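Long-range contacts in hydrophilic protein, virA protein (Chromobacterium violaceum, PDB 3BO6), which probably acts as a phosphothreonine lyase effector, removing phosphate from phosphothreonine by beta-elimination, as SpvC does on MAP kinases of the host: residues M51-Q56 against A68-N72; R127-A132 against G174-S179. One frame throughout, in Å; residues are numbered along the deposited sequence.

Contact 1: M51-Q56 against A68-N72; sequences MSQGFQ and AHREN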
loop_
_atom_site.group_PDB
_atom_site.type_symbol
_atom_site.label_atom_id
_atom_site.label_comp_id
_atom_site.label_asym_id
_atom_site.label_seq_id
_atom_site.Cartn_x
_atom_site.Cartn_y
_atom_site.Cartn_z
ATOM N N MET A 51 -18.031 -5.199 -8.688
ATOM C CA MET A 51 -16.841 -5.038 -9.531
ATOM C C MET A 51 -16.689 -3.604 -10.021
ATOM O O MET A 51 -17.682 -2.928 -10.332
ATOM C CB MET A 51 -16.925 -5.921 -10.783
ATOM C CG MET A 51 -16.962 -7.408 -10.554
ATOM S SD MET A 51 -15.352 -8.084 -10.106
ATOM C CE MET A 51 -14.260 -7.396 -11.354
ATOM N N SER A 52 -15.441 -3.151 -10.114
ATOM C CA SER A 52 -15.131 -1.916 -10.827
ATOM C C SER A 52 -13.713 -1.984 -11.370
ATOM O O SER A 52 -12.789 -2.339 -10.635
ATOM C CB SER A 52 -15.292 -0.705 -9.918
ATOM O OG SER A 52 -15.046 0.491 -10.653
ATOM N N GLN A 53 -13.548 -1.657 -12.648
ATOM C CA GLN A 53 -12.234 -1.604 -13.287
ATOM C C GLN A 53 -11.440 -2.897 -13.139
ATOM O O GLN A 53 -10.212 -2.874 -13.028
ATOM C CB GLN A 53 -11.427 -0.423 -12.740
ATOM C CG GLN A 53 -12.097 0.932 -12.988
ATOM C CD GLN A 53 -11.968 1.383 -14.429
ATOM O OE1 GLN A 53 -11.224 0.790 -15.211
ATOM N NE2 GLN A 53 -12.687 2.439 -14.788
ATOM N N GLY A 54 -12.139 -4.025 -13.115
ATOM C CA GLY A 54 -11.461 -5.306 -12.977
ATOM C C GLY A 54 -11.059 -5.684 -11.560
ATOM O O GLY A 54 -10.430 -6.728 -11.354
ATOM N N PHE A 55 -11.431 -4.853 -10.584
ATOM C CA PHE A 55 -11.220 -5.160 -9.173
ATOM C C PHE A 55 -12.522 -5.724 -8.583
ATOM O O PHE A 55 -13.593 -5.134 -8.753
ATOM C CB PHE A 55 -10.809 -3.891 -8.397
ATOM C CG PHE A 55 -9.375 -3.469 -8.596
ATOM C CD1 PHE A 55 -8.978 -2.779 -9.738
ATOM C CD2 PHE A 55 -8.417 -3.749 -7.629
ATOM C CE1 PHE A 55 -7.645 -2.393 -9.902
ATOM C CE2 PHE A 55 -7.107 -3.360 -7.786
ATOM C CZ PHE A 55 -6.710 -2.692 -8.919
ATOM N N GLN A 56 -12.434 -6.877 -7.930
ATOM C CA GLN A 56 -13.535 -7.415 -7.140
ATOM C C GLN A 56 -13.641 -6.626 -5.846
ATOM O O GLN A 56 -12.630 -6.400 -5.174
ATOM C CB GLN A 56 -13.268 -8.885 -6.822
ATOM C CG GLN A 56 -13.109 -9.766 -8.060
ATOM C CD GLN A 56 -12.926 -11.241 -7.735
ATOM O OE1 GLN A 56 -12.880 -12.083 -8.627
ATOM N NE2 GLN A 56 -12.829 -11.556 -6.455
ATOM N N ALA A 68 -10.645 -4.485 -2.082
ATOM C CA ALA A 68 -10.562 -4.511 -3.525
ATOM C C ALA A 68 -9.405 -5.414 -3.914
ATOM O O ALA A 68 -8.301 -5.281 -3.370
ATOM C CB ALA A 68 -10.318 -3.100 -4.057
ATOM N N HIS A 69 -9.626 -6.298 -4.881
ATOM C CA HIS A 69 -8.530 -7.095 -5.414
ATOM C C HIS A 69 -8.783 -7.436 -6.867
ATOM O O HIS A 69 -9.898 -7.743 -7.242
ATOM C CB HIS A 69 -8.254 -8.347 -4.594
ATOM C CG HIS A 69 -9.314 -9.387 -4.706
ATOM N ND1 HIS A 69 -10.394 -9.438 -3.855
ATOM C CD2 HIS A 69 -9.455 -10.425 -5.564
ATOM C CE1 HIS A 69 -11.163 -10.462 -4.186
ATOM N NE2 HIS A 69 -10.613 -11.078 -5.217
ATOM N N ARG A 70 -7.741 -7.397 -7.686
ATOM C CA ARG A 70 -7.897 -7.722 -9.097
ATOM C C ARG A 70 -8.345 -9.156 -9.301
ATOM O O ARG A 70 -7.798 -10.085 -8.704
ATOM C CB ARG A 70 -6.575 -7.530 -9.834
ATOM C CG ARG A 70 -6.211 -6.086 -10.078
ATOM C CD ARG A 70 -4.993 -5.984 -10.971
ATOM N NE ARG A 70 -4.802 -4.638 -11.500
ATOM C CZ ARG A 70 -3.714 -3.898 -11.295
ATOM N NH1 ARG A 70 -2.725 -4.358 -10.545
ATOM N NH2 ARG A 70 -3.628 -2.686 -11.833
ATOM N N GLU A 71 -9.348 -9.333 -10.157
ATOM C CA GLU A 71 -9.775 -10.649 -10.564
ATOM C C GLU A 71 -8.614 -11.357 -11.248
ATOM O O GLU A 71 -8.414 -12.556 -11.061
ATOM C CB GLU A 71 -10.973 -10.512 -11.500
ATOM C CG GLU A 71 -11.537 -11.810 -12.000
ATOM C CD GLU A 71 -12.762 -11.574 -12.850
ATOM O OE1 GLU A 71 -13.666 -10.833 -12.410
ATOM O OE2 GLU A 71 -12.817 -12.113 -13.956
ATOM N N ASN A 72 -7.855 -10.605 -12.041
ATOM C CA ASN A 72 -6.656 -11.124 -12.705
ATOM C C ASN A 72 -5.431 -10.335 -12.241
ATOM O O ASN A 72 -5.173 -9.231 -12.728
ATOM C CB ASN A 72 -6.794 -11.049 -14.231
ATOM C CG ASN A 72 -7.756 -12.082 -14.774
ATOM O OD1 ASN A 72 -7.530 -13.284 -14.639
ATOM N ND2 ASN A 72 -8.826 -11.619 -15.394
HETATM O O HOH W 1 -8.601 -7.940 -12.946
HETATM O O HOH W 2 -12.247 -7.929 -2.772
#
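The open end of an antiparallel beta hairpin, strands 55-59 and 65-70, is joined here, just after a type I' turn (S52 to F55) brings the chain in from strand 49-52. Q56, the residue most covered by the contact, forms the hydrogen-bonded pair with H69: Q56 N donates to H69 O (2.8 Å) and H69 N to Q56 O (3.0 Å). Its side chain lies along the imidazole, with Q56 CB over the ring face, 4.0 Å from the centroid of H69, a CH-pi contact. F55 pairs with R70 in the next, non-hydrogen-bonded position, and their side chains share the other face of the sheet: R70 CG sits 3.8 Å from the F55 ring centroid, while the guanidinium reaches on to a salt bridge with D112. A68 CB also touches F55 CD2 (4.1 Å). Beyond the pair, E71 N donates to G54 O (3.1 Å), and a water donates to G54 O (2.7 Å) while accepting from N72 N (2.9 Å).

Contact 2: R127-A132 against G174-S179; sequences RVAVGA and GQYPES. With SO4 (sulfate ion), chain C.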
loop_
_atom_site.group_PDB
_atom_site.type_symbol
_atom_site.label_atom_id
_atom_site.label_comp_id
_atom_site.label_asym_id
_atom_site.label_seq_id
_atom_site.Cartn_x
_atom_site.Cartn_y
_atom_site.Cartn_z
ATOM N N ARG A 127 -6.016 2.320 15.710
ATOM C CA ARG A 127 -4.871 2.670 14.876
ATOM C C ARG A 127 -5.199 2.709 13.371
ATOM O O ARG A 127 -4.452 3.303 12.596
ATOM C CB ARG A 127 -3.697 1.710 15.150
ATOM C CG ARG A 127 -3.975 0.266 14.745
ATOM C CD ARG A 127 -2.784 -0.607 15.122
ATOM N NE ARG A 127 -1.679 -0.603 14.149
ATOM C CZ ARG A 127 -1.677 -1.329 13.037
ATOM N NH1 ARG A 127 -2.740 -2.068 12.720
ATOM N NH2 ARG A 127 -0.627 -1.296 12.232
ATOM N N VAL A 128 -6.303 2.089 12.946
ATOM C CA VAL A 128 -6.715 2.148 11.539
ATOM C C VAL A 128 -7.901 3.104 11.330
ATOM O O VAL A 128 -8.470 3.163 10.247
ATOM C CB VAL A 128 -7.020 0.758 10.921
ATOM C CG1 VAL A 128 -5.806 -0.184 11.019
ATOM C CG2 VAL A 128 -8.268 0.123 11.540
ATOM N N ALA A 129 -8.199 3.903 12.353
ATOM C CA ALA A 129 -9.199 4.954 12.257
ATOM C C ALA A 129 -8.573 6.345 12.313
ATOM O O ALA A 129 -8.971 7.231 11.563
ATOM C CB ALA A 129 -10.236 4.800 13.369
ATOM N N VAL A 130 -7.606 6.546 13.215
ATOM C CA VAL A 130 -6.950 7.850 13.339
ATOM C C VAL A 130 -5.852 8.038 12.294
ATOM O O VAL A 130 -5.355 9.149 12.076
ATOM C CB VAL A 130 -6.396 8.076 14.760
ATOM C CG1 VAL A 130 -7.541 8.062 15.768
ATOM C CG2 VAL A 130 -5.313 7.032 15.110
ATOM N N GLY A 131 -5.485 6.933 11.663
ATOM C CA GLY A 131 -4.575 6.918 10.527
ATOM C C GLY A 131 -4.693 5.543 9.908
ATOM O O GLY A 131 -5.625 4.792 10.217
ATOM N N ALA A 132 -3.750 5.207 9.032
ATOM C CA ALA A 132 -3.690 3.899 8.390
ATOM C C ALA A 132 -5.059 3.408 7.928
ATOM O O ALA A 132 -5.402 2.234 8.104
ATOM C CB ALA A 132 -3.049 2.870 9.329
ATOM N N GLY A 174 -2.938 12.091 8.695
ATOM C CA GLY A 174 -3.467 11.556 9.936
ATOM C C GLY A 174 -2.353 11.166 10.881
ATOM O O GLY A 174 -1.209 11.606 10.738
ATOM N N GLN A 175 -2.694 10.345 11.869
ATOM C CA GLN A 175 -1.703 9.840 12.811
ATOM C C GLN A 175 -1.104 8.549 12.273
ATOM O O GLN A 175 -1.804 7.549 12.174
ATOM C CB GLN A 175 -2.376 9.554 14.151
ATOM C CG GLN A 175 -3.001 10.767 14.813
ATOM C CD GLN A 175 -3.571 10.433 16.180
ATOM O OE1 GLN A 175 -3.018 9.605 16.908
ATOM N NE2 GLN A 175 -4.683 11.071 16.534
ATOM N N TYR A 176 0.185 8.556 11.930
ATOM C CA TYR A 176 0.825 7.342 11.424
ATOM C C TYR A 176 0.806 6.276 12.528
ATOM O O TYR A 176 0.993 6.595 13.706
ATOM C CB TYR A 176 2.315 7.540 11.112
ATOM C CG TYR A 176 2.783 8.594 10.123
ATOM C CD1 TYR A 176 2.893 8.318 8.762
ATOM C CD2 TYR A 176 3.243 9.824 10.576
ATOM C CE1 TYR A 176 3.399 9.280 7.866
ATOM C CE2 TYR A 176 3.742 10.784 9.701
ATOM C CZ TYR A 176 3.816 10.509 8.350
ATOM O OH TYR A 176 4.316 11.468 7.484
ATOM N N PRO A 177 0.657 5.001 12.149
ATOM C CA PRO A 177 0.678 3.936 13.164
ATOM C C PRO A 177 2.083 3.773 13.730
ATOM O O PRO A 177 3.055 3.774 12.969
ATOM C CB PRO A 177 0.293 2.675 12.386
ATOM C CG PRO A 177 0.435 3.021 10.918
ATOM C CD PRO A 177 0.420 4.509 10.782
ATOM N N GLU A 178 2.175 3.613 15.050
ATOM C CA GLU A 178 3.455 3.397 15.713
ATOM C C GLU A 178 4.193 2.187 15.156
ATOM O O GLU A 178 5.402 2.112 15.259
ATOM C CB GLU A 178 3.241 3.200 17.212
ATOM C CG GLU A 178 3.069 4.487 17.991
ATOM C CD GLU A 178 4.287 5.389 17.901
ATOM O OE1 GLU A 178 5.393 4.977 18.339
ATOM O OE2 GLU A 178 4.136 6.516 17.402
ATOM N N SER A 179 3.460 1.227 14.589
ATOM C CA SER A 179 4.098 0.021 14.051
ATOM C C SER A 179 5.051 0.281 12.885
ATOM O O SER A 179 5.991 -0.479 12.677
ATOM C CB SER A 179 3.045 -0.981 13.575
ATOM O OG SER A 179 2.198 -0.407 12.586
HETATM S S SO4 C . -1.495 -4.129 9.711
HETATM O O1 SO4 C . -0.362 -3.263 10.098
HETATM O O2 SO4 C . -1.039 -5.502 9.552
HETATM O O3 SO4 C . -2.505 -4.075 10.751
HETATM O O4 SO4 C . -2.049 -3.675 8.433
HETATM O O HOH W 3 0.499 0.888 15.337
HETATM O O HOH W 4 -2.402 5.052 13.305
#
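Two irregular loops of the alpha/beta fold run past each other in opposite senses beside an anion site, one leading into strand 134-137 and the other following helix 149-168. Their backbones are nearest at G131 and Q175, with CA atoms 4.7 Å apart, and have diverged slightly at R127 and P177, whose CA atoms are 5.9 Å apart. The direct backbone hydrogen bond runs from Q175 N to V130 O (2.9 Å), and G131 CA makes a CA-H...O contact with Q175 O (3.3 Å). A CB on G131 would clash with that same oxygen, and one on G174 with V130 O, so the approach depends on both residues being glycine. A water donates to R127 O and Q175 O, 2.8 Å from each, bridging the widening gap.

Among the side chains, P177 points into the contact, its CG 3.8 Å from A132 CB, and both residues rest on H85 of strand 82-86. V130 CB packs near Q175 NE2 (3.9 Å) at the exposed end. At the other end R127 reaches past P177, R127 NH2 lying 4.1 Å from P177 CB, to S179. Two hydrogen bonds join it to the sulfate, R127 NH1 to O3 (2.8 Å) and R127 NH2 to O1 (2.9 Å); K83, H85, R192 and R199 complete the site. The sulfate probably came from the crystallisation liquor, but this basic pocket is consistent with the place where a lyase would hold substrate phosphate. R127 is steadied against the second loop by a water accepting from R127 NE (2.9 Å) and S179 N (3.1 Å), and by R127 NH2 donating to S179 OG (3.0 Å).

In the fold
From the N terminus the chain passes helices 7-14, 16-24 and 40-44 before entering the sheet at strand 49-52, one of its two edges. Contact 1 closes the short loop between residues 56 and 68, tying strand 55-59 to strand 65-70, which in turn lies next to strand 113-117. Only after strand 82-86, helix 93-104 and strand 113-117 does contact 2 open, closing a much longer loop that takes in strand 134-137 and helix 149-168 before strand 189-193. The two closures are therefore in series. Their centres lie 26 Å apart and their nearest atoms about 13 Å, without touching: contact 1 joins neighbouring strands toward one edge of the sheet, whereas contact 2 joins loops near strands 82-86 and 189-193 at the anion site.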